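Local coordinates for uncharacterized protein (Leishmania major, PDB 2B4W) that is of unknown function but belongs to the DUF1861 family of the beta-fructosidase clan, whose members are five-bladed beta-propellers, and so may act on a carbohydrate, at residues 8-14 / 243-249; 192-196 / 265-269; 205-211 / 223-229. All blocks are in the same frame, centred on the assembly; numbering follows the deposited sequence.

Contact 1. Residues 8-14 / 243-249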
loop_
_atom_site.group_PDB
_atom_site.type_symbol
_atom_site.label_atom_id
_atom_site.label_comp_id
_atom_site.label_asym_id
_atom_site.label_seq_id
_atom_site.Cartn_x
_atom_site.Cartn_y
_atom_site.Cartn_z
ATOM N N PHE A 8 -15.608 15.330 0.869
ATOM C CA PHE A 8 -15.055 14.415 1.861
ATOM C C PHE A 8 -14.632 15.168 3.120
ATOM O O PHE A 8 -15.070 14.832 4.217
ATOM C CB PHE A 8 -13.847 13.618 1.361
ATOM C CG PHE A 8 -13.221 12.701 2.413
ATOM C CD1 PHE A 8 -13.774 11.454 2.676
ATOM C CD2 PHE A 8 -12.102 13.056 3.137
ATOM C CE1 PHE A 8 -13.215 10.618 3.624
ATOM C CE2 PHE A 8 -11.523 12.229 4.083
ATOM C CZ PHE A 8 -12.080 10.994 4.324
ATOM N N GLU A 9 -13.774 16.166 2.939
ATOM C CA GLU A 9 -13.328 16.971 4.069
ATOM C C GLU A 9 -14.483 17.466 4.943
ATOM O O GLU A 9 -14.321 17.588 6.152
ATOM C CB GLU A 9 -12.559 18.204 3.592
ATOM C CG GLU A 9 -11.333 17.878 2.775
ATOM C CD GLU A 9 -10.192 17.310 3.590
ATOM O OE1 GLU A 9 -10.136 17.429 4.828
ATOM O OE2 GLU A 9 -9.313 16.722 2.932
ATOM N N ALA A 10 -15.606 17.739 4.308
ATOM C CA ALA A 10 -16.794 18.243 4.974
ATOM C C ALA A 10 -17.538 17.126 5.692
ATOM O O ALA A 10 -18.098 17.297 6.774
ATOM C CB ALA A 10 -17.699 18.908 3.946
ATOM N N ASN A 11 -17.531 15.963 5.041
ATOM C CA ASN A 11 -18.286 14.824 5.536
ATOM C C ASN A 11 -17.444 13.743 6.181
ATOM O O ASN A 11 -17.926 12.626 6.407
ATOM C CB ASN A 11 -19.068 14.249 4.338
ATOM C CG ASN A 11 -20.190 15.186 3.928
ATOM O OD1 ASN A 11 -21.005 15.563 4.777
ATOM N ND2 ASN A 11 -20.221 15.562 2.654
ATOM N N LYS A 12 -16.174 13.981 6.511
ATOM C CA LYS A 12 -15.365 12.815 6.899
ATOM C C LYS A 12 -15.783 12.197 8.220
ATOM O O LYS A 12 -16.321 12.800 9.147
ATOM C CB LYS A 12 -13.891 13.201 6.871
ATOM C CG LYS A 12 -13.497 14.311 7.813
ATOM C CD LYS A 12 -12.042 14.735 7.593
ATOM C CE LYS A 12 -11.768 16.037 8.336
ATOM N NZ LYS A 12 -10.322 16.190 8.675
ATOM N N ARG A 13 -15.557 10.882 8.310
ATOM C CA ARG A 13 -16.047 10.103 9.449
ATOM C C ARG A 13 -14.940 9.205 9.985
ATOM O O ARG A 13 -14.689 8.090 9.535
ATOM C CB ARG A 13 -17.288 9.318 9.029
ATOM C CG ARG A 13 -18.162 8.796 10.141
ATOM C CD ARG A 13 -19.246 7.826 9.727
ATOM N NE ARG A 13 -20.183 8.310 8.755
ATOM C CZ ARG A 13 -20.525 7.852 7.566
ATOM N NH1 ARG A 13 -19.987 6.760 7.043
ATOM N NH2 ARG A 13 -21.442 8.510 6.861
ATOM N N VAL A 14 -14.231 9.751 10.962
ATOM C CA VAL A 14 -13.030 9.243 11.574
ATOM C C VAL A 14 -13.243 9.018 13.068
ATOM O O VAL A 14 -13.653 9.960 13.729
ATOM C CB VAL A 14 -11.849 10.226 11.418
ATOM C CG1 VAL A 14 -10.525 9.592 11.828
ATOM C CG2 VAL A 14 -11.795 10.729 9.989
ATOM N N ILE A 243 -13.264 8.440 -1.618
ATOM C CA ILE A 243 -12.162 8.927 -0.809
ATOM C C ILE A 243 -12.396 8.370 0.598
ATOM O O ILE A 243 -13.540 8.428 1.064
ATOM C CB ILE A 243 -12.031 10.448 -0.716
ATOM C CG1 ILE A 243 -11.819 11.184 -2.042
ATOM C CG2 ILE A 243 -10.923 10.812 0.268
ATOM C CD1 ILE A 243 -12.078 12.675 -1.946
ATOM N N ILE A 244 -11.342 7.847 1.194
ATOM C CA ILE A 244 -11.454 7.284 2.557
ATOM C C ILE A 244 -10.565 7.963 3.578
ATOM O O ILE A 244 -10.733 7.817 4.793
ATOM C CB ILE A 244 -11.178 5.764 2.538
ATOM C CG1 ILE A 244 -9.792 5.363 2.048
ATOM C CG2 ILE A 244 -12.278 5.072 1.731
ATOM C CD1 ILE A 244 -9.622 3.852 1.943
ATOM N N GLY A 245 -9.611 8.766 3.125
ATOM C CA GLY A 245 -8.685 9.520 3.906
ATOM C C GLY A 245 -7.992 10.632 3.151
ATOM O O GLY A 245 -7.771 10.620 1.949
ATOM N N THR A 246 -7.608 11.632 3.924
ATOM C CA THR A 246 -6.758 12.736 3.536
ATOM C C THR A 246 -5.866 13.092 4.723
ATOM O O THR A 246 -6.013 12.545 5.821
ATOM C CB THR A 246 -7.553 13.994 3.151
ATOM O OG1 THR A 246 -8.344 14.332 4.299
ATOM C CG2 THR A 246 -8.547 13.771 2.025
ATOM N N LYS A 247 -4.975 14.024 4.470
ATOM C CA LYS A 247 -3.996 14.615 5.372
ATOM C C LYS A 247 -4.633 15.116 6.663
ATOM O O LYS A 247 -4.114 14.927 7.760
ATOM C CB LYS A 247 -3.284 15.804 4.702
ATOM C CG LYS A 247 -1.832 16.056 4.895
ATOM C CD LYS A 247 -1.208 15.568 6.173
ATOM C CE LYS A 247 0.152 16.242 6.382
ATOM N NZ LYS A 247 0.070 17.093 7.600
ATOM N N SER A 248 -5.778 15.799 6.526
ATOM C CA SER A 248 -6.420 16.371 7.700
ATOM C C SER A 248 -7.072 15.332 8.597
ATOM O O SER A 248 -7.562 15.695 9.676
ATOM C CB SER A 248 -7.526 17.343 7.273
ATOM O OG SER A 248 -8.423 16.610 6.448
ATOM N N CYS A 249 -7.109 14.081 8.163
ATOM C CA CYS A 249 -7.687 12.991 8.933
ATOM C C CYS A 249 -6.778 12.469 10.038
ATOM O O CYS A 249 -7.237 11.848 10.996
ATOM C CB CYS A 249 -7.955 11.793 8.009
ATOM S SG CYS A 249 -9.351 12.047 6.925
HETATM O O HOH W 1 -6.600 17.166 3.607
#

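Contact 2. Residues 192-196 / 265-269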
loop_
_atom_site.group_PDB
_atom_site.type_symbol
_atom_site.label_atom_id
_atom_site.label_comp_id
_atom_site.label_asym_id
_atom_site.label_seq_id
_atom_site.Cartn_x
_atom_site.Cartn_y
_atom_site.Cartn_z
ATOM N N VAL A 192 -2.914 1.442 -6.808
ATOM C CA VAL A 192 -3.330 0.460 -5.832
ATOM C C VAL A 192 -2.142 0.271 -4.892
ATOM O O VAL A 192 -1.003 0.190 -5.332
ATOM C CB VAL A 192 -3.747 -0.870 -6.455
ATOM C CG1 VAL A 192 -4.016 -1.905 -5.361
ATOM C CG2 VAL A 192 -4.978 -0.707 -7.334
ATOM N N ASN A 193 -2.407 0.242 -3.604
ATOM C CA ASN A 193 -1.372 0.065 -2.595
ATOM C C ASN A 193 -1.555 -1.282 -1.903
ATOM O O ASN A 193 -0.594 -1.950 -1.562
ATOM C CB ASN A 193 -1.408 1.209 -1.590
ATOM C CG ASN A 193 -0.832 2.494 -2.178
ATOM O OD1 ASN A 193 -1.569 3.321 -2.700
ATOM N ND2 ASN A 193 0.489 2.592 -2.079
ATOM N N GLN A 194 -2.809 -1.674 -1.683
ATOM C CA GLN A 194 -3.113 -2.986 -1.125
ATOM C C GLN A 194 -4.454 -3.448 -1.704
ATOM O O GLN A 194 -5.449 -2.708 -1.602
ATOM C CB GLN A 194 -3.113 -2.957 0.401
ATOM C CG GLN A 194 -3.144 -4.325 1.088
ATOM C CD GLN A 194 -1.798 -5.006 0.953
ATOM O OE1 GLN A 194 -0.770 -4.334 0.890
ATOM N NE2 GLN A 194 -1.775 -6.328 0.890
ATOM N N ALA A 195 -4.415 -4.641 -2.292
ATOM C CA ALA A 195 -5.577 -5.370 -2.781
ATOM C C ALA A 195 -5.990 -6.514 -1.854
ATOM O O ALA A 195 -5.213 -7.244 -1.250
ATOM C CB ALA A 195 -5.366 -5.900 -4.193
ATOM N N TYR A 196 -7.305 -6.673 -1.739
ATOM C CA TYR A 196 -7.979 -7.626 -0.880
ATOM C C TYR A 196 -8.970 -8.473 -1.667
ATOM O O TYR A 196 -9.639 -7.922 -2.541
ATOM C CB TYR A 196 -8.765 -6.913 0.232
ATOM C CG TYR A 196 -7.844 -6.090 1.125
ATOM C CD1 TYR A 196 -7.422 -4.829 0.771
ATOM C CD2 TYR A 196 -7.392 -6.636 2.327
ATOM C CE1 TYR A 196 -6.582 -4.084 1.584
ATOM C CE2 TYR A 196 -6.554 -5.909 3.139
ATOM C CZ TYR A 196 -6.155 -4.639 2.764
ATOM O OH TYR A 196 -5.302 -3.928 3.587
ATOM N N PHE A 265 -0.385 8.663 1.393
ATOM C CA PHE A 265 -0.151 7.566 0.446
ATOM C C PHE A 265 -0.421 6.248 1.147
ATOM O O PHE A 265 0.379 5.890 2.021
ATOM C CB PHE A 265 1.298 7.730 0.004
ATOM C CG PHE A 265 1.854 6.691 -0.939
ATOM C CD1 PHE A 265 2.375 5.505 -0.436
ATOM C CD2 PHE A 265 1.861 6.908 -2.305
ATOM C CE1 PHE A 265 2.889 4.558 -1.294
ATOM C CE2 PHE A 265 2.378 5.952 -3.171
ATOM C CZ PHE A 265 2.895 4.771 -2.671
ATOM N N ALA A 266 -1.517 5.627 0.766
ATOM C CA ALA A 266 -2.108 4.471 1.414
ATOM C C ALA A 266 -1.142 3.323 1.634
ATOM O O ALA A 266 -0.338 2.957 0.771
ATOM C CB ALA A 266 -3.306 3.964 0.592
ATOM N N SER A 267 -1.214 2.736 2.819
ATOM C CA SER A 267 -0.429 1.538 3.129
ATOM C C SER A 267 -1.303 0.287 3.028
ATOM O O SER A 267 -1.011 -0.639 2.283
ATOM C CB SER A 267 0.200 1.650 4.512
ATOM O OG SER A 267 1.025 2.799 4.592
ATOM N N GLY A 268 -2.407 0.295 3.770
ATOM C CA GLY A 268 -3.464 -0.709 3.645
ATOM C C GLY A 268 -4.433 -0.651 4.810
ATOM O O GLY A 268 -4.296 0.145 5.754
ATOM N N ILE A 269 -5.443 -1.518 4.804
ATOM C CA ILE A 269 -6.341 -1.592 5.945
ATOM C C ILE A 269 -6.182 -2.887 6.739
ATOM O O ILE A 269 -5.745 -3.924 6.243
ATOM C CB ILE A 269 -7.828 -1.507 5.542
ATOM C CG1 ILE A 269 -8.159 -2.625 4.586
ATOM C CG2 ILE A 269 -8.173 -0.108 5.047
ATOM C CD1 ILE A 269 -9.613 -2.779 4.162
HETATM O O HOH W 2 0.907 -1.312 0.794
#

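Contact 3. Residues 205-211 / 223-229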
loop_
_atom_site.group_PDB
_atom_site.type_symbol
_atom_site.label_atom_id
_atom_site.label_comp_id
_atom_site.label_asym_id
_atom_site.label_seq_id
_atom_site.Cartn_x
_atom_site.Cartn_y
_atom_site.Cartn_z
ATOM N N CYS A 205 -9.780 -2.812 -3.451
ATOM C CA CYS A 205 -8.496 -2.126 -3.440
ATOM C C CYS A 205 -8.489 -0.876 -2.568
ATOM O O CYS A 205 -9.426 -0.055 -2.526
ATOM C CB CYS A 205 -8.045 -1.734 -4.849
ATOM S SG CYS A 205 -8.177 -3.040 -6.081
ATOM N N ILE A 206 -7.345 -0.745 -1.871
ATOM C CA ILE A 206 -6.992 0.460 -1.142
ATOM C C ILE A 206 -5.853 1.134 -1.879
ATOM O O ILE A 206 -4.834 0.499 -2.140
ATOM C CB ILE A 206 -6.592 0.141 0.307
ATOM C CG1 ILE A 206 -7.717 -0.541 1.093
ATOM C CG2 ILE A 206 -6.080 1.368 1.047
ATOM C CD1 ILE A 206 -8.941 0.350 1.211
ATOM N N GLY A 207 -5.973 2.406 -2.253
ATOM C CA GLY A 207 -4.840 3.017 -2.958
ATOM C C GLY A 207 -4.772 4.516 -2.823
ATOM O O GLY A 207 -5.224 5.080 -1.834
ATOM N N HIS A 208 -4.204 5.173 -3.833
ATOM C CA HIS A 208 -4.045 6.616 -3.815
ATOM C C HIS A 208 -4.622 7.243 -5.085
ATOM O O HIS A 208 -4.501 6.656 -6.163
ATOM C CB HIS A 208 -2.587 7.015 -3.634
ATOM C CG HIS A 208 -1.531 6.680 -4.617
ATOM N ND1 HIS A 208 -0.918 5.449 -4.710
ATOM C CD2 HIS A 208 -0.920 7.450 -5.562
ATOM C CE1 HIS A 208 -0.007 5.470 -5.674
ATOM N NE2 HIS A 208 0.012 6.680 -6.213
ATOM N N TYR A 209 -5.234 8.406 -4.905
ATOM C CA TYR A 209 -5.720 9.202 -6.040
ATOM C C TYR A 209 -4.961 10.526 -5.944
ATOM O O TYR A 209 -4.831 11.085 -4.856
ATOM C CB TYR A 209 -7.222 9.391 -6.084
ATOM C CG TYR A 209 -7.777 9.734 -7.454
ATOM C CD1 TYR A 209 -7.745 11.031 -7.951
ATOM C CD2 TYR A 209 -8.330 8.756 -8.262
ATOM C CE1 TYR A 209 -8.248 11.337 -9.201
ATOM C CE2 TYR A 209 -8.840 9.048 -9.517
ATOM C CZ TYR A 209 -8.798 10.346 -9.988
ATOM O OH TYR A 209 -9.307 10.639 -11.242
ATOM N N SER A 210 -4.423 10.950 -7.085
ATOM C CA SER A 210 -3.507 12.087 -7.075
ATOM C C SER A 210 -3.871 13.087 -8.169
ATOM O O SER A 210 -4.305 12.705 -9.260
ATOM C CB SER A 210 -2.062 11.619 -7.231
ATOM O OG SER A 210 -1.735 10.435 -6.532
ATOM N N TYR A 211 -3.669 14.366 -7.855
ATOM C CA TYR A 211 -3.836 15.384 -8.891
ATOM C C TYR A 211 -3.112 16.697 -8.588
ATOM O O TYR A 211 -2.772 17.056 -7.463
ATOM C CB TYR A 211 -5.320 15.665 -9.120
ATOM C CG TYR A 211 -6.092 16.005 -7.866
ATOM C CD1 TYR A 211 -6.447 15.030 -6.946
ATOM C CD2 TYR A 211 -6.473 17.318 -7.606
ATOM C CE1 TYR A 211 -7.157 15.350 -5.800
ATOM C CE2 TYR A 211 -7.182 17.640 -6.468
ATOM C CZ TYR A 211 -7.520 16.656 -5.566
ATOM O OH TYR A 211 -8.227 17.008 -4.439
ATOM N N VAL A 223 -1.681 16.836 -4.575
ATOM C CA VAL A 223 -2.708 16.288 -3.717
ATOM C C VAL A 223 -2.754 14.760 -3.824
ATOM O O VAL A 223 -2.975 14.296 -4.942
ATOM C CB VAL A 223 -4.119 16.799 -4.065
ATOM C CG1 VAL A 223 -5.150 16.023 -3.245
ATOM C CG2 VAL A 223 -4.276 18.287 -3.826
ATOM N N TYR A 224 -2.551 14.077 -2.702
ATOM C CA TYR A 224 -2.670 12.620 -2.623
ATOM C C TYR A 224 -3.710 12.294 -1.549
ATOM O O TYR A 224 -3.562 12.651 -0.372
ATOM C CB TYR A 224 -1.344 11.929 -2.324
ATOM C CG TYR A 224 -0.352 11.766 -3.447
ATOM C CD1 TYR A 224 0.102 12.859 -4.186
ATOM C CD2 TYR A 224 0.156 10.517 -3.783
ATOM C CE1 TYR A 224 1.015 12.704 -5.217
ATOM C CE2 TYR A 224 1.072 10.350 -4.810
ATOM C CZ TYR A 224 1.498 11.452 -5.529
ATOM O OH TYR A 224 2.407 11.301 -6.554
ATOM N N VAL A 225 -4.789 11.616 -1.947
ATOM C CA VAL A 225 -5.750 11.170 -0.947
ATOM C C VAL A 225 -5.844 9.650 -0.908
ATOM O O VAL A 225 -5.463 8.922 -1.805
ATOM C CB VAL A 225 -7.168 11.728 -1.154
ATOM C CG1 VAL A 225 -7.107 13.186 -1.575
ATOM C CG2 VAL A 225 -7.914 10.885 -2.173
ATOM N N ASN A 226 -6.368 9.149 0.212
ATOM C CA ASN A 226 -6.511 7.706 0.344
ATOM C C ASN A 226 -7.782 7.326 -0.412
ATOM O O ASN A 226 -8.802 7.995 -0.219
ATOM C CB ASN A 226 -6.620 7.280 1.789
ATOM C CG ASN A 226 -5.479 7.598 2.707
ATOM O OD1 ASN A 226 -5.706 8.039 3.837
ATOM N ND2 ASN A 226 -4.242 7.366 2.315
ATOM N N TYR A 227 -7.701 6.300 -1.234
ATOM C CA TYR A 227 -8.759 5.942 -2.168
ATOM C C TYR A 227 -9.143 4.478 -2.134
ATOM O O TYR A 227 -8.314 3.586 -1.978
ATOM C CB TYR A 227 -8.268 6.326 -3.571
ATOM C CG TYR A 227 -9.316 6.572 -4.616
ATOM C CD1 TYR A 227 -10.098 7.719 -4.606
ATOM C CD2 TYR A 227 -9.518 5.652 -5.633
ATOM C CE1 TYR A 227 -11.049 7.913 -5.586
ATOM C CE2 TYR A 227 -10.463 5.838 -6.611
ATOM C CZ TYR A 227 -11.229 6.985 -6.573
ATOM O OH TYR A 227 -12.174 7.176 -7.551
ATOM N N ALA A 228 -10.440 4.174 -2.274
ATOM C CA ALA A 228 -10.875 2.779 -2.341
ATOM C C ALA A 228 -11.790 2.590 -3.539
ATOM O O ALA A 228 -12.483 3.531 -3.928
ATOM C CB ALA A 228 -11.612 2.332 -1.086
ATOM N N PHE A 229 -11.804 1.402 -4.112
ATOM C CA PHE A 229 -12.760 0.974 -5.101
ATOM C C PHE A 229 -12.849 -0.552 -5.094
ATOM O O PHE A 229 -12.015 -1.244 -4.506
ATOM C CB PHE A 229 -12.395 1.464 -6.509
ATOM C CG PHE A 229 -11.015 1.010 -6.950
ATOM C CD1 PHE A 229 -9.911 1.788 -6.630
ATOM C CD2 PHE A 229 -10.822 -0.163 -7.648
ATOM C CE1 PHE A 229 -8.651 1.368 -7.012
ATOM C CE2 PHE A 229 -9.568 -0.600 -8.018
ATOM C CZ PHE A 229 -8.487 0.201 -7.700
#

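Contact 1. Residues 8-14 / 243-249
An N-terminal helix packs here on the end of an outer strand of a propeller sheet, where the strand leaves a classic beta bulge, with Ile-244 and Gly-245 both opposite Asn-226, and runs into a short 3-10 turn. Phe-8 fills the joint. With CG anti to the backbone N (chi1 177°), its ring lies over the strand end. Ile-243 CG2 sits above the ring centre, 3.7 Å from the centroid, in a CH-pi contact. Lys-12 CB of its own segment lies on the opposite face, nearer the rim. Cys-249 SG meets the ring at its edge, 3.6 Å from Phe-8 CE2, and takes a hydrogen bond from Thr-246 N. Beside the ring, the bent chain of Glu-9 brings its carboxylate to two hydroxyls. Ser-248 OG lies against Glu-9 OE1 at a doubtfully short 2.5 Å. Thr-246 OG1 donates to Glu-9 OE2 at 2.9 Å, from above the carboxylate plane. Water 1 also donates to Glu-9 OE2, and Lys-5 forms a salt bridge with that oxygen. Lys-12 NZ reaches Ser-248 OG in a weak bond of 3.0 Å. Glu-9 OE2 thus has three polar partners, and the nearby lysines would be expected to favour the charged form of Glu-9.

Contact 2. Residues 192-196 / 265-269
Tyr-196 and Ile-269 meet at one end of this contact, and Asn-193 meets Phe-265 and Ala-266 at the other. The strands run roughly alongside, 26° apart in direction, with axes 7.2 Å from each other. They belong to different sheets, so side chains and one water join them in place of a backbone ladder. The Tyr-196 side chain crosses that of Ile-269 at a slant. Ile-269 CD1 lies over one ring face, toward the rim and 4.3 Å from the centroid, while Ile-269 CG1 comes within 3.4 Å of Tyr-196 CZ. Ile-269 CG1 stands between its own backbone N and carbonyl carbon (chi1 58°), which turns this branch to the phenol. The hydroxyl of Tyr-196 donates to Ile-269 O at 2.7 Å, in the carbonyl plane and on a lone pair. At the other end the Asn-193 amide stands nearly upright to the Phe-265 ring, their planes 81° apart. Asn-193 ND2 is 3.2 Å from Phe-265 CE1. Asn-193 CB lies 3.1 Å from Ala-266 O. Asn-193 OD1 turns to His-208 ND1, which bonds it. Between the two ends, water 2 lies 2.9 Å from Asn-193 O and very close to Ser-267 O, and bridges the two. Arg-136 also bonds Asn-193 O. Every touching residue is buried, so the phenol gives Ile-269 O a polar partner deep between two blades, and the water probably serves the other two carbonyls, with Arg-136 as a further partner of Asn-193 O.

Contact 3. Residues 205-211 / 223-229
Strands 205-211 and 223-229 form a regular antiparallel beta hairpin, the middle pair of four long strands, with short strand 303-304 added at the sheet edge. Four hydrogen-bonded pairs, Cys-205 with Phe-229, Gly-207 with Tyr-227, Tyr-209 with Val-225 and Tyr-211 with Val-223, give eight backbone bonds. The shortest runs from Gly-207 N to Tyr-227 O, 2.6 Å. These four pairs share one face, and the two end pairs each place a ring against the partner side chain. Cys-205 CB sits over the Phe-229 ring, 3.8 Å from its centroid, and Cys-205 SG approaches the same ring obliquely. Val-223 CB lies over the Tyr-211 ring toward its rim, and Val-223 CG1 comes to 3.3 Å from Tyr-211 CE1. Tyr-211 reaches back across the pair because its CG stands between the backbone N and the carbonyl carbon (chi1 53°). Tyr-209 and Tyr-227, from adjacent hydrogen-bonded pairs, lie obliquely side by side, with planes at 41° and Tyr-209 CD2 above the centre of the Tyr-227 ring. On the other face, Ser-210 OG rests over the middle of the Tyr-224 ring, 3.3 Å from Tyr-224 CE2. The His-208 ring is nearly parallel to that ring but slid aside. Tyr-224 OH bonds Trp-189, and Asn-226 is held by Ser-281 and Tyr-250. Such a hairpin, flanked by 188-198 and 238-245, is consistent with the four-stranded antiparallel blades of a beta-propeller.

Contacts 2 and 3 are buried, and contact 2 lies about 3 Å from the chain centre. Contact 1 is partly buried near the surface, its centre about 17 Å from that of contact 2. All three involve the same blade. Contact 3 bonds its two middle strands, contact 2 joins its strand 188-198 to strand 264-271 of another sheet, and contact 1 sets the N-terminal helix on its outer strand 238-245. Backbone bonds join contact 3 to each of the others; contacts 1 and 2 do not touch. The chemistry changes with place: a backbone ladder within the blade, a phenol bond and a water between blades, and a packed phenylalanine with charged groups and hydroxyls nearer the surface.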